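Local coordinates for endoglucanase EG-II (Hypocrea jecorina, PDB 3QR3), which hydrolyses internal beta-1,4-glucosidic bonds of cellulose as an endoglucanase, probably with retention of anomeric configuration as in other family 5 glycoside hydrolases, at residues Val142-Met147 / Gln177-Pro182. Sequence-based numbering, arbitrary orientation.
Sequences VWFGIM and QFISLP
Strands 142-145 and 179-182 are neighbouring parallel staves of the TIM barrel, joined by the beta-alpha-beta crossover through helix 155-171, and their pairing closes the barrel. One backbone bridge, Phe144 with Ile179, holds them: Phe144 N donates to Phe178 O, and Phe144 O accepts from Ser180 N at 2.9 Å, both nearly straight. Toward the N-terminal end of the pair, a water donates to Val142 O and accepts from Phe178 N. On the barrel's inner face, the Trp143 indole, its CG anti to the backbone N (chi1 -180°), reaches across to Phe178 and Ser180, and also touches Ile215. Phe178 CB sits over one face of its six-membered ring, 3.6 Å from the centroid, a CH-pi contact. The Phe178 ring follows obliquely, its plane turned 32° from the indole. At the indole edge NE1 donates to Ser180 OG, which is also hydrogen-bonded to Asp217 OD2. An alanine here would lack the indole face and NE1 donor, and would probably loosen the packing of Phe178 and leave Ser180 OG less firmly held. On the helix side Phe144 presents its CE2 edge to Gln177 CB, 3.4 Å away, while Gln177 NE2, with the chain bent at chi2, hydrogen-bonds to Ala137 O and Gln139 O. Farther along, Ile146 packs CD1 against Ile179 CG2 at 3.7 Å, and Pro182 CG lies 4.1 Å from Met147 CB.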
loop_
_atom_site.group_PDB
_atom_site.type_symbol
_atom_site.label_atom_id
_atom_site.label_comp_id
_atom_site.label_asym_id
_atom_site.label_seq_id
_atom_site.Cartn_x
_atom_site.Cartn_y
_atom_site.Cartn_z
ATOM N N VAL A 142 1.356 -12.828 2.159
ATOM C CA VAL A 142 2.098 -11.710 1.597
ATOM C C VAL A 142 1.336 -11.233 0.357
ATOM O O VAL A 142 0.930 -12.028 -0.486
ATOM C CB VAL A 142 3.542 -12.107 1.243
ATOM C CG1 VAL A 142 4.224 -11.022 0.413
ATOM C CG2 VAL A 142 4.333 -12.391 2.510
ATOM N N TRP A 143 1.123 -9.932 0.269
ATOM C CA TRP A 143 0.330 -9.345 -0.805
ATOM C C TRP A 143 1.318 -8.511 -1.620
ATOM O O TRP A 143 2.053 -7.705 -1.042
ATOM C CB TRP A 143 -0.754 -8.467 -0.166
ATOM C CG TRP A 143 -1.682 -7.777 -1.109
ATOM C CD1 TRP A 143 -1.343 -7.044 -2.210
ATOM C CD2 TRP A 143 -3.109 -7.722 -1.012
ATOM N NE1 TRP A 143 -2.480 -6.558 -2.821
ATOM C CE2 TRP A 143 -3.575 -6.961 -2.105
ATOM C CE3 TRP A 143 -4.040 -8.260 -0.119
ATOM C CZ2 TRP A 143 -4.929 -6.716 -2.319
ATOM C CZ3 TRP A 143 -5.380 -8.013 -0.330
ATOM C CH2 TRP A 143 -5.814 -7.244 -1.420
ATOM N N PHE A 144 1.374 -8.714 -2.938
ATOM C CA PHE A 144 2.389 -8.046 -3.764
ATOM C C PHE A 144 1.908 -6.683 -4.295
ATOM O O PHE A 144 1.125 -6.616 -5.246
ATOM C CB PHE A 144 2.846 -8.957 -4.917
ATOM C CG PHE A 144 3.494 -10.241 -4.461
ATOM C CD1 PHE A 144 4.854 -10.297 -4.207
ATOM C CD2 PHE A 144 2.742 -11.393 -4.287
ATOM C CE1 PHE A 144 5.454 -11.478 -3.787
ATOM C CE2 PHE A 144 3.336 -12.572 -3.869
ATOM C CZ PHE A 144 4.691 -12.613 -3.612
ATOM N N GLY A 145 2.371 -5.610 -3.658
ATOM C CA GLY A 145 1.993 -4.248 -4.019
ATOM C C GLY A 145 2.933 -3.676 -5.065
ATOM O O GLY A 145 3.906 -2.952 -4.761
ATOM N N ILE A 146 2.633 -4.010 -6.311
ATOM C CA ILE A 146 3.550 -3.801 -7.436
ATOM C C ILE A 146 4.238 -2.439 -7.472
ATOM O O ILE A 146 5.454 -2.353 -7.684
ATOM C CB ILE A 146 2.822 -4.081 -8.772
ATOM C CG1 ILE A 146 2.516 -5.574 -8.879
ATOM C CG2 ILE A 146 3.657 -3.624 -9.963
ATOM C CD1 ILE A 146 1.945 -6.001 -10.259
ATOM N N MET A 147 3.474 -1.376 -7.258
ATOM C CA MET A 147 4.023 -0.034 -7.365
ATOM C C MET A 147 3.124 1.008 -6.720
ATOM O O MET A 147 1.918 1.010 -6.914
ATOM C CB MET A 147 4.282 0.336 -8.830
ATOM C CG MET A 147 4.907 1.722 -9.020
ATOM S SD MET A 147 6.473 1.920 -8.143
ATOM C CE MET A 147 7.367 0.514 -8.784
ATOM N N GLN A 177 -0.941 -15.920 -3.829
ATOM C CA GLN A 177 -1.022 -14.603 -3.201
ATOM C C GLN A 177 -1.865 -13.597 -3.977
ATOM O O GLN A 177 -1.992 -13.694 -5.195
ATOM C CB GLN A 177 0.391 -14.027 -3.019
ATOM C CG GLN A 177 1.243 -14.738 -1.976
ATOM C CD GLN A 177 1.987 -15.957 -2.517
ATOM O OE1 GLN A 177 1.724 -16.431 -3.622
ATOM N NE2 GLN A 177 2.924 -16.468 -1.729
ATOM N N PHE A 178 -2.426 -12.620 -3.266
ATOM C CA PHE A 178 -2.993 -11.431 -3.902
ATOM C C PHE A 178 -1.894 -10.594 -4.554
ATOM O O PHE A 178 -0.780 -10.476 -4.021
ATOM C CB PHE A 178 -3.716 -10.541 -2.875
ATOM C CG PHE A 178 -5.010 -11.114 -2.349
ATOM C CD1 PHE A 178 -6.098 -11.314 -3.193
ATOM C CD2 PHE A 178 -5.147 -11.415 -0.996
ATOM C CE1 PHE A 178 -7.288 -11.816 -2.705
ATOM C CE2 PHE A 178 -6.337 -11.925 -0.498
ATOM C CZ PHE A 178 -7.411 -12.119 -1.346
ATOM N N ILE A 179 -2.222 -9.981 -5.685
ATOM C CA ILE A 179 -1.314 -9.060 -6.357
ATOM C C ILE A 179 -2.081 -7.780 -6.703
ATOM O O ILE A 179 -3.175 -7.844 -7.242
ATOM C CB ILE A 179 -0.726 -9.672 -7.649
ATOM C CG1 ILE A 179 0.014 -10.975 -7.344
ATOM C CG2 ILE A 179 0.224 -8.691 -8.324
ATOM C CD1 ILE A 179 0.509 -11.699 -8.603
ATOM N N SER A 180 -1.512 -6.623 -6.373
ATOM C CA SER A 180 -2.125 -5.334 -6.686
ATOM C C SER A 180 -1.890 -4.920 -8.126
ATOM O O SER A 180 -0.799 -5.119 -8.661
ATOM C CB SER A 180 -1.517 -4.236 -5.813
ATOM O OG SER A 180 -1.879 -4.390 -4.459
ATOM N N LEU A 181 -2.907 -4.318 -8.742
ATOM C CA LEU A 181 -2.758 -3.679 -10.047
ATOM C C LEU A 181 -2.961 -2.165 -9.884
ATOM O O LEU A 181 -4.091 -1.702 -9.734
ATOM C CB LEU A 181 -3.780 -4.253 -11.043
ATOM C CG LEU A 181 -3.834 -5.780 -11.180
ATOM C CD1 LEU A 181 -4.911 -6.214 -12.165
ATOM C CD2 LEU A 181 -2.463 -6.343 -11.592
ATOM N N PRO A 182 -1.864 -1.385 -9.894
ATOM C CA PRO A 182 -2.007 0.065 -9.698
ATOM C C PRO A 182 -2.090 0.867 -10.995
ATOM O O PRO A 182 -1.353 0.591 -11.947
ATOM C CB PRO A 182 -0.728 0.417 -8.944
ATOM C CG PRO A 182 0.307 -0.516 -9.598
ATOM C CD PRO A 182 -0.444 -1.799 -9.927
HETATM O O HOH W 1 -1.634 -12.615 -0.474
#